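Local atomic coordinates of pseudoalteromonas arctica PAMC 21717 (Pseudoalteromonas arctica, PDB entry 5YL7), a protein that is a cold-active, calcium-binding serine protease of the subtilase family that hydrolyses peptide bonds in proteins. Residues 240-245 against 285-290. Residues are numbered along the deposited sequence; the frame is centred on the assembly and turned at random.
Sequences IDVAAP and PHVAGV. With CA (calcium ion), chain F.
P245 lies over one face of the H286 imidazole: its CG stands 4.0 Å from the ring centroid and 7° off the normal, which identifies a CH-pi contact. Next along the strand, A244 CB meets V287 CG2 at 3.6 Å, with H286 CB slightly farther off. V242 CG2 reaches that same V287 methyl at 4.2 Å, so one branch, anti to its own carbonyl carbon, serves two strand residues. No hydrogen bond crosses; P245 O is 3.2 Å from H286 ND1, but the angle is poor. The imidazole is fixed from elsewhere instead, ND1 bonding to M282 O one turn back and NE2 to H13 ND1. An alanine in place of H286 would probably leave H13 ND1 without this partner and open a gap beneath the P245 ring. Just before the strand residues that meet the helix, D241 grips a calcium ion with both carboxylate oxygens (OD2 at 2.4 Å), in a site completed by V218 O, E307 and five waters. Strand 242-245 is an edge strand of the parallel subtilase sheet, beside 219-224, and helix 280-297 packs across it, the short axes 8.2 Å apart at 109°, with V287 also touching V221 and H286 reaching T107 of helix 100-109.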
loop_
_atom_site.group_PDB
_atom_site.type_symbol
_atom_site.label_atom_id
_atom_site.label_comp_id
_atom_site.label_asym_id
_atom_site.label_seq_id
_atom_site.Cartn_x
_atom_site.Cartn_y
_atom_site.Cartn_z
ATOM N N ILE A 240 4.348 -6.052 -14.952
ATOM C CA ILE A 240 3.203 -6.169 -13.986
ATOM C C ILE A 240 3.139 -7.629 -13.637
ATOM O O ILE A 240 3.127 -8.537 -14.519
ATOM C CB ILE A 240 1.893 -5.751 -14.640
ATOM C CG1 ILE A 240 1.937 -4.238 -15.082
ATOM C CG2 ILE A 240 0.753 -5.958 -13.643
ATOM C CD1 ILE A 240 2.120 -3.234 -14.075
ATOM N N ASP A 241 3.059 -7.897 -12.317
ATOM C CA ASP A 241 2.905 -9.261 -11.863
ATOM C C ASP A 241 1.499 -9.678 -11.724
ATOM O O ASP A 241 1.064 -10.803 -12.116
ATOM C CB ASP A 241 3.624 -9.406 -10.516
ATOM C CG ASP A 241 5.109 -9.208 -10.669
ATOM O OD1 ASP A 241 5.734 -9.999 -11.479
ATOM O OD2 ASP A 241 5.748 -8.338 -10.040
ATOM N N VAL A 242 0.657 -8.826 -11.107
ATOM C CA VAL A 242 -0.770 -9.065 -10.803
ATOM C C VAL A 242 -1.515 -7.749 -10.847
ATOM O O VAL A 242 -0.898 -6.681 -10.837
ATOM C CB VAL A 242 -0.966 -9.706 -9.407
ATOM C CG1 VAL A 242 -0.240 -11.052 -9.286
ATOM C CG2 VAL A 242 -0.505 -8.761 -8.306
ATOM N N ALA A 243 -2.845 -7.844 -10.868
ATOM C CA ALA A 243 -3.691 -6.710 -10.690
ATOM C C ALA A 243 -4.523 -6.825 -9.449
ATOM O O ALA A 243 -4.809 -7.927 -8.984
ATOM C CB ALA A 243 -4.591 -6.532 -11.895
ATOM N N ALA A 244 -5.026 -5.687 -8.984
ATOM C CA ALA A 244 -5.952 -5.661 -7.830
ATOM C C ALA A 244 -6.823 -4.427 -7.978
ATOM O O ALA A 244 -6.421 -3.484 -8.686
ATOM C CB ALA A 244 -5.185 -5.705 -6.513
ATOM N N PRO A 245 -7.945 -4.344 -7.262
ATOM C CA PRO A 245 -8.757 -3.147 -7.353
ATOM C C PRO A 245 -8.089 -1.941 -6.805
ATOM O O PRO A 245 -7.741 -1.864 -5.622
ATOM C CB PRO A 245 -10.022 -3.557 -6.537
ATOM C CG PRO A 245 -9.565 -4.603 -5.666
ATOM C CD PRO A 245 -8.577 -5.385 -6.434
ATOM N N PRO A 285 -1.964 -2.016 -1.709
ATOM C CA PRO A 285 -2.189 -2.517 -0.278
ATOM C C PRO A 285 -3.164 -3.653 -0.269
ATOM O O PRO A 285 -3.127 -4.423 0.710
ATOM C CB PRO A 285 -2.649 -1.282 0.460
ATOM C CG PRO A 285 -3.160 -0.371 -0.648
ATOM C CD PRO A 285 -2.211 -0.551 -1.743
ATOM N N HIS A 286 -4.042 -3.817 -1.245
ATOM C CA HIS A 286 -4.811 -5.072 -1.331
ATOM C C HIS A 286 -3.878 -6.223 -1.455
ATOM O O HIS A 286 -4.045 -7.298 -0.796
ATOM C CB HIS A 286 -5.810 -5.029 -2.476
ATOM C CG HIS A 286 -7.033 -4.159 -2.274
ATOM N ND1 HIS A 286 -7.097 -2.833 -2.596
ATOM C CD2 HIS A 286 -8.280 -4.476 -1.772
ATOM C CE1 HIS A 286 -8.326 -2.413 -2.294
ATOM N NE2 HIS A 286 -9.068 -3.380 -1.816
ATOM N N VAL A 287 -2.892 -6.127 -2.346
ATOM C CA VAL A 287 -1.937 -7.197 -2.565
ATOM C C VAL A 287 -1.003 -7.387 -1.345
ATOM O O VAL A 287 -0.740 -8.550 -0.986
ATOM C CB VAL A 287 -1.157 -6.958 -3.853
ATOM C CG1 VAL A 287 -0.117 -8.039 -4.121
ATOM C CG2 VAL A 287 -2.102 -6.791 -4.987
ATOM N N ALA A 288 -0.581 -6.318 -0.721
ATOM C CA ALA A 288 0.226 -6.426 0.489
ATOM C C ALA A 288 -0.557 -7.118 1.556
ATOM O O ALA A 288 0.001 -7.925 2.277
ATOM C CB ALA A 288 0.705 -5.046 0.922
ATOM N N GLY A 289 -1.859 -6.800 1.647
ATOM C CA GLY A 289 -2.655 -7.519 2.653
ATOM C C GLY A 289 -2.746 -8.984 2.340
ATOM O O GLY A 289 -2.657 -9.817 3.259
ATOM N N VAL A 290 -2.949 -9.394 1.080
ATOM C CA VAL A 290 -2.932 -10.825 0.756
ATOM C C VAL A 290 -1.603 -11.431 1.022
ATOM O O VAL A 290 -1.558 -12.603 1.493
ATOM C CB VAL A 290 -3.506 -11.092 -0.656
ATOM C CG1 VAL A 290 -3.485 -12.581 -0.970
ATOM C CG2 VAL A 290 -4.929 -10.570 -0.762
HETATM CA CA CA F . 8.016 -9.146 -10.169
HETATM O O HOH W 1 7.406 -9.185 -12.970
HETATM O O HOH W 2 8.869 -10.644 -11.812
HETATM O O HOH W 3 7.863 -7.518 -11.995
HETATM O O HOH W 4 10.056 -7.644 -10.294
HETATM O O HOH W 5 9.972 -10.177 -8.945
#